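Local coordinates for DnaJ homolog dnj-2 (Caenorhabditis elegans, PDB 2QSA), which probably acts as a membrane-anchored Hsp40 co-chaperone, its J domain, the part described here, stimulating the ATPase of an Hsp70 partner, at residues 7-12 with 97-102; 16-21 with 70-75. All coordinates share one frame; numbering follows the deposited sequence.

Contact 1: 7-12 with 97-102; sequences APELYC and QYYRLR
Tyr98 carries this contact: its side chain leaves helix 91-101 with CG anti to the backbone N (chi1 176°) and slots in beside the N-terminal loop at Leu10 and Tyr11. The aromatic part is an edge-to-face, T-shaped pair in which Tyr98 offers its edge and Tyr11 its face. The two side chains meet tip to tip, ring centroids 4.8 Å apart and planes at 71°, with Tyr98 CD1 above the Tyr11 ring and 3.6 Å from Tyr11 CE1. Tyr11 has CG anti to the carbonyl carbon, beside the backbone N, with the face of its ring turned to Tyr98.

Leu10 supplies the CH-pi and apolar contacts. Its CA sits over one face of the Tyr98 ring, 4.3 Å from the centroid, while its side chain slides past in the opposite direction and brings CD2 to 3.3 Å from Tyr98 CD2, a tight approach. Arg102 CD lies over the other face of the same ring, so Tyr98 is sandwiched. Further out, Leu10 CD2 also reaches Tyr99 CE2 at 4.1 Å, and Glu9 CG lies 4.0 Å from Tyr99 OH. An alanine in place of Tyr98 would remove the ring that both Leu10 and Tyr11 pack on, and would probably loosen the loop from the helix.

The loop is shaped by a type I turn from Ala7 to Leu10, Leu10 N donating to Ala7 O at 3.1 Å, and a weak hydrogen bond between Glu9 OE2 and Tyr95 OH ties it to helix 91-101 one turn before Tyr99. This is surface packing that joins the segment ahead of helix 17-20 to the C-terminal helix. Helix 75-86 backs it: Tyr81 meets Tyr11 edge-to-face and Tyr84 packs on both Leu10 and Tyr11, while Thr71 of helix 52-73 also touches Tyr11.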
loop_
_atom_site.group_PDB
_atom_site.type_symbol
_atom_site.label_atom_id
_atom_site.label_comp_id
_atom_site.label_asym_id
_atom_site.label_seq_id
_atom_site.Cartn_x
_atom_site.Cartn_y
_atom_site.Cartn_z
ATOM N N ALA A 7 9.645 -1.217 7.756
ATOM C CA ALA A 7 9.662 0.032 8.483
ATOM C C ALA A 7 8.257 0.623 8.499
ATOM O O ALA A 7 7.643 0.807 7.453
ATOM C CB ALA A 7 10.688 1.024 7.832
ATOM N N PRO A 8 7.724 0.933 9.699
ATOM C CA PRO A 8 6.402 1.583 9.819
ATOM C C PRO A 8 6.225 2.839 8.943
ATOM O O PRO A 8 5.127 3.105 8.436
ATOM C CB PRO A 8 6.320 1.931 11.328
ATOM C CG PRO A 8 7.142 0.849 11.969
ATOM C CD PRO A 8 8.318 0.631 11.028
ATOM N N GLU A 9 7.288 3.622 8.759
ATOM C CA GLU A 9 7.141 4.871 8.018
ATOM C C GLU A 9 7.173 4.692 6.495
ATOM O O GLU A 9 6.880 5.631 5.764
ATOM C CB GLU A 9 8.156 5.922 8.465
ATOM C CG GLU A 9 9.598 5.493 8.316
ATOM C CD GLU A 9 10.156 4.842 9.566
ATOM O OE1 GLU A 9 9.451 4.033 10.210
ATOM O OE2 GLU A 9 11.315 5.138 9.906
ATOM N N LEU A 10 7.525 3.504 6.004
ATOM C CA LEU A 10 7.609 3.329 4.532
ATOM C C LEU A 10 6.390 2.591 3.971
ATOM O O LEU A 10 5.885 1.657 4.585
ATOM C CB LEU A 10 8.881 2.560 4.124
ATOM C CG LEU A 10 10.238 3.085 4.617
ATOM C CD1 LEU A 10 11.352 2.148 4.169
ATOM C CD2 LEU A 10 10.485 4.473 4.119
ATOM N N TYR A 11 5.946 3.016 2.784
ATOM C CA TYR A 11 4.923 2.262 2.043
ATOM C C TYR A 11 3.694 1.978 2.926
ATOM O O TYR A 11 3.156 2.922 3.534
ATOM C CB TYR A 11 5.567 0.973 1.494
ATOM C CG TYR A 11 6.717 1.285 0.545
ATOM C CD1 TYR A 11 6.459 1.920 -0.683
ATOM C CD2 TYR A 11 8.051 0.961 0.865
ATOM C CE1 TYR A 11 7.492 2.208 -1.590
ATOM C CE2 TYR A 11 9.094 1.260 -0.037
ATOM C CZ TYR A 11 8.805 1.853 -1.249
ATOM O OH TYR A 11 9.825 2.133 -2.124
ATOM N N CYS A 12 3.238 0.715 2.972
ATOM C CA CYS A 12 2.039 0.374 3.774
ATOM C C CYS A 12 2.390 0.014 5.232
ATOM O O CYS A 12 1.585 -0.651 5.914
ATOM C CB CYS A 12 1.249 -0.782 3.122
ATOM S SG CYS A 12 0.685 -0.291 1.455
ATOM N N GLN A 97 15.388 5.406 -1.789
ATOM C CA GLN A 97 14.540 5.239 -2.984
ATOM C C GLN A 97 13.104 5.685 -2.704
ATOM O O GLN A 97 12.478 6.289 -3.564
ATOM C CB GLN A 97 14.521 3.803 -3.492
ATOM C CG GLN A 97 15.917 3.230 -3.928
ATOM C CD GLN A 97 16.646 4.077 -4.959
ATOM O OE1 GLN A 97 16.039 4.708 -5.830
ATOM N NE2 GLN A 97 17.976 4.077 -4.868
ATOM N N TYR A 98 12.605 5.374 -1.508
ATOM C CA TYR A 98 11.243 5.786 -1.118
ATOM C C TYR A 98 11.135 7.318 -1.121
ATOM O O TYR A 98 10.265 7.920 -1.789
ATOM C CB TYR A 98 10.910 5.230 0.261
ATOM C CG TYR A 98 9.557 5.672 0.802
ATOM C CD1 TYR A 98 8.378 5.097 0.328
ATOM C CD2 TYR A 98 9.463 6.633 1.796
ATOM C CE1 TYR A 98 7.168 5.436 0.822
ATOM C CE2 TYR A 98 8.212 7.029 2.290
ATOM C CZ TYR A 98 7.079 6.409 1.798
ATOM O OH TYR A 98 5.846 6.785 2.268
ATOM N N TYR A 99 12.029 7.964 -0.379
ATOM C CA TYR A 99 11.972 9.427 -0.299
ATOM C C TYR A 99 12.336 10.162 -1.595
ATOM O O TYR A 99 11.700 11.193 -1.919
ATOM C CB TYR A 99 12.730 9.929 0.942
ATOM C CG TYR A 99 12.033 9.577 2.237
ATOM C CD1 TYR A 99 10.792 10.153 2.579
ATOM C CD2 TYR A 99 12.577 8.662 3.120
ATOM C CE1 TYR A 99 10.124 9.816 3.793
ATOM C CE2 TYR A 99 11.929 8.321 4.325
ATOM C CZ TYR A 99 10.706 8.911 4.659
ATOM O OH TYR A 99 10.101 8.561 5.854
ATOM N N ARG A 100 13.288 9.638 -2.371
ATOM C CA ARG A 100 13.684 10.232 -3.669
ATOM C C ARG A 100 12.506 10.341 -4.641
ATOM O O ARG A 100 12.337 11.335 -5.362
ATOM C CB ARG A 100 14.754 9.384 -4.362
ATOM C CG ARG A 100 15.391 10.071 -5.583
ATOM C CD ARG A 100 16.129 9.111 -6.510
ATOM N NE ARG A 100 15.197 8.170 -7.122
ATOM C CZ ARG A 100 14.456 8.411 -8.214
ATOM N NH1 ARG A 100 14.525 9.570 -8.879
ATOM N NH2 ARG A 100 13.642 7.472 -8.654
ATOM N N LEU A 101 11.716 9.279 -4.692
ATOM C CA LEU A 101 10.615 9.227 -5.628
ATOM C C LEU A 101 9.575 10.250 -5.261
ATOM O O LEU A 101 8.956 10.856 -6.143
ATOM C CB LEU A 101 9.986 7.842 -5.647
ATOM C CG LEU A 101 10.166 7.090 -6.944
ATOM C CD1 LEU A 101 9.158 5.956 -6.949
ATOM C CD2 LEU A 101 9.927 8.018 -8.146
ATOM N N ARG A 102 9.395 10.451 -3.961
ATOM C CA ARG A 102 8.391 11.388 -3.452
ATOM C C ARG A 102 8.855 12.835 -3.476
ATOM O O ARG A 102 8.365 13.603 -4.310
ATOM C CB ARG A 102 7.928 10.973 -2.065
ATOM C CG ARG A 102 7.324 9.566 -2.096
ATOM C CD ARG A 102 7.267 8.962 -0.710
ATOM N NE ARG A 102 6.287 9.651 0.121
ATOM C CZ ARG A 102 4.973 9.471 0.022
ATOM N NH1 ARG A 102 4.460 8.613 -0.868
ATOM N NH2 ARG A 102 4.159 10.148 0.823
#

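Contact 2: 16-21 with 70-75; sequences NCYDVL and ETLKDD
Asn16 starts helix 17-20 as its N-cap: with CG anti to the backbone N (chi1 176°), its OD1 accepts a weak, bent bond from Tyr18 N, 2.8 Å long with an N-H...O angle of 127°. Cys17 follows, its CB directed at helix 52-73. SG, turned beside its own backbone N, comes within 4.1 Å of Thr71 OG1 as packing; that hydroxyl is hydrogen-bonded to Thr67 O of its own helix. Cys17 CB lies against Leu72 CD1, and the same methyl stands 3.8 Å from Cys17 O, so Leu72 touches backbone as well as side chain.

Tyr18 crosses Leu72 obliquely and lays one ring face against it. Leu72 CD2 rests over that face, 3.9 Å from the centroid and 19° off the ring normal, a CH-pi contact whose nearest ring atom is CZ at 3.6 Å. Both side chains carry CG anti to the carbonyl carbon, and the extended chi2 of Leu72 points CD1 at the backbone of Cys17 and the near rim of the Tyr18 ring, leaving CD2 over the ring face. In the J-domain fold this is where the short first helix packs on the C-terminal end of the long helix 52-73, one arm of the hairpin it forms with helix 30-43. The phenol's OH is held beyond this pair by a hydrogen bond with Asp82 of helix 75-86.

Leu21 comes last, its CD1 reaching Leu72 CD1 at 4.4 Å. It also packs on Leu33 and Leu40 of helix 30-43 and on Ile65 and Ala68 of helix 52-73.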
loop_
_atom_site.group_PDB
_atom_site.type_symbol
_atom_site.label_atom_id
_atom_site.label_comp_id
_atom_site.label_asym_id
_atom_site.label_seq_id
_atom_site.Cartn_x
_atom_site.Cartn_y
_atom_site.Cartn_z
ATOM N N ASN A 16 2.011 -5.592 4.245
ATOM C CA ASN A 16 2.515 -5.710 2.857
ATOM C C ASN A 16 1.451 -5.122 1.906
ATOM O O ASN A 16 0.241 -5.422 2.014
ATOM C CB ASN A 16 2.758 -7.208 2.599
ATOM C CG ASN A 16 3.190 -7.501 1.168
ATOM O OD1 ASN A 16 2.652 -6.957 0.208
ATOM N ND2 ASN A 16 4.132 -8.423 1.026
ATOM N N CYS A 17 1.843 -4.174 1.038
ATOM C CA CYS A 17 0.834 -3.490 0.180
ATOM C C CYS A 17 0.058 -4.463 -0.748
ATOM O O CYS A 17 -1.130 -4.204 -1.070
ATOM C CB CYS A 17 1.489 -2.409 -0.709
ATOM S SG CYS A 17 2.241 -1.030 0.166
ATOM N N TYR A 18 0.738 -5.523 -1.217
ATOM C CA TYR A 18 -0.014 -6.553 -1.995
ATOM C C TYR A 18 -1.132 -7.147 -1.118
ATOM O O TYR A 18 -2.263 -7.316 -1.588
ATOM C CB TYR A 18 0.894 -7.663 -2.453
ATOM C CG TYR A 18 1.893 -7.271 -3.485
ATOM C CD1 TYR A 18 1.540 -7.212 -4.857
ATOM C CD2 TYR A 18 3.203 -6.964 -3.123
ATOM C CE1 TYR A 18 2.512 -6.896 -5.842
ATOM C CE2 TYR A 18 4.195 -6.660 -4.104
ATOM C CZ TYR A 18 3.818 -6.604 -5.456
ATOM O OH TYR A 18 4.776 -6.310 -6.415
ATOM N N ASP A 19 -0.824 -7.460 0.138
ATOM C CA ASP A 19 -1.845 -8.042 1.039
ATOM C C ASP A 19 -2.963 -7.054 1.324
ATOM O O ASP A 19 -4.112 -7.449 1.431
ATOM C CB ASP A 19 -1.225 -8.455 2.368
ATOM C CG ASP A 19 -0.212 -9.598 2.220
ATOM O OD1 ASP A 19 -0.214 -10.275 1.198
ATOM O OD2 ASP A 19 0.530 -9.841 3.205
ATOM N N VAL A 20 -2.604 -5.770 1.454
ATOM C CA VAL A 20 -3.624 -4.748 1.704
ATOM C C VAL A 20 -4.747 -4.760 0.651
ATOM O O VAL A 20 -5.929 -4.631 0.976
ATOM C CB VAL A 20 -2.993 -3.306 1.782
ATOM C CG1 VAL A 20 -4.094 -2.227 1.824
ATOM C CG2 VAL A 20 -2.091 -3.193 3.023
ATOM N N LEU A 21 -4.345 -4.918 -0.608
ATOM C CA LEU A 21 -5.297 -4.992 -1.704
ATOM C C LEU A 21 -5.739 -6.407 -2.076
ATOM O O LEU A 21 -6.512 -6.577 -3.025
ATOM C CB LEU A 21 -4.713 -4.259 -2.921
ATOM C CG LEU A 21 -4.464 -2.750 -2.682
ATOM C CD1 LEU A 21 -3.852 -2.121 -3.972
ATOM C CD2 LEU A 21 -5.756 -2.008 -2.331
ATOM N N GLU A 70 -1.156 3.377 -4.801
ATOM C CA GLU A 70 -0.137 4.299 -5.317
ATOM C C GLU A 70 1.223 3.627 -5.444
ATOM O O GLU A 70 1.946 3.869 -6.405
ATOM C CB GLU A 70 -0.070 5.548 -4.447
ATOM C CG GLU A 70 -1.344 6.384 -4.550
ATOM C CD GLU A 70 -1.497 7.437 -3.442
ATOM O OE1 GLU A 70 -0.570 7.552 -2.601
ATOM O OE2 GLU A 70 -2.546 8.153 -3.411
ATOM N N THR A 71 1.555 2.770 -4.479
ATOM C CA THR A 71 2.836 2.063 -4.483
ATOM C C THR A 71 2.892 1.042 -5.610
ATOM O O THR A 71 3.942 0.898 -6.249
ATOM C CB THR A 71 2.999 1.340 -3.146
ATOM O OG1 THR A 71 2.996 2.349 -2.100
ATOM C CG2 THR A 71 4.295 0.487 -3.104
ATOM N N LEU A 72 1.776 0.349 -5.853
ATOM C CA LEU A 72 1.825 -0.780 -6.778
ATOM C C LEU A 72 1.479 -0.382 -8.213
ATOM O O LEU A 72 1.842 -1.099 -9.151
ATOM C CB LEU A 72 0.943 -1.925 -6.308
ATOM C CG LEU A 72 1.373 -2.521 -4.951
ATOM C CD1 LEU A 72 0.327 -3.557 -4.490
ATOM C CD2 LEU A 72 2.766 -3.128 -5.102
ATOM N N LYS A 73 0.751 0.717 -8.391
ATOM C CA LYS A 73 0.281 1.108 -9.741
ATOM C C LYS A 73 1.359 1.837 -10.534
ATOM O O LYS A 73 1.354 1.804 -11.787
ATOM C CB LYS A 73 -0.983 1.981 -9.651
ATOM C CG LYS A 73 -1.601 2.392 -10.993
ATOM C CD LYS A 73 -2.215 1.222 -11.735
ATOM C CE LYS A 73 -3.162 1.692 -12.857
ATOM N NZ LYS A 73 -2.531 2.727 -13.732
ATOM N N ASP A 74 2.228 2.545 -9.797
ATOM C CA ASP A 74 3.333 3.270 -10.408
ATOM C C ASP A 74 4.506 2.321 -10.650
ATOM O O ASP A 74 5.029 1.705 -9.727
ATOM C CB ASP A 74 3.785 4.423 -9.513
ATOM C CG ASP A 74 4.860 5.260 -10.168
ATOM O OD1 ASP A 74 4.508 5.975 -11.141
ATOM O OD2 ASP A 74 6.039 5.196 -9.734
ATOM N N ASP A 75 4.930 2.196 -11.906
ATOM C CA ASP A 75 5.989 1.196 -12.216
ATOM C C ASP A 75 7.291 1.336 -11.410
ATOM O O ASP A 75 7.867 0.340 -10.957
ATOM C CB ASP A 75 6.339 1.221 -13.700
ATOM C CG ASP A 75 5.162 0.839 -14.577
ATOM O OD1 ASP A 75 4.088 0.485 -14.059
ATOM O OD2 ASP A 75 5.315 0.974 -15.803
#

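How the contacts relate
From the N terminus, the loop 7-12 comes first and waits for its partner until the last helix: contact 1 closes a loop spanning nearly the whole chain by joining 7-12 to 97-102. A few residues on, 16-21 meets 70-75 in contact 2, a smaller loop nested inside the first and enclosing helix 30-43 and most of helix 52-73, whose last turn lies in the contact's second segment. Their centres lie 12 Å apart, contact 2 deep in the core and contact 1 nearer the surface. The Cys12-Cys17 disulfide bonds them directly, and Tyr11 touches Thr71 alongside it. Together they tie the N-terminal loop, the short first helix, the hairpin and the C-terminal helix.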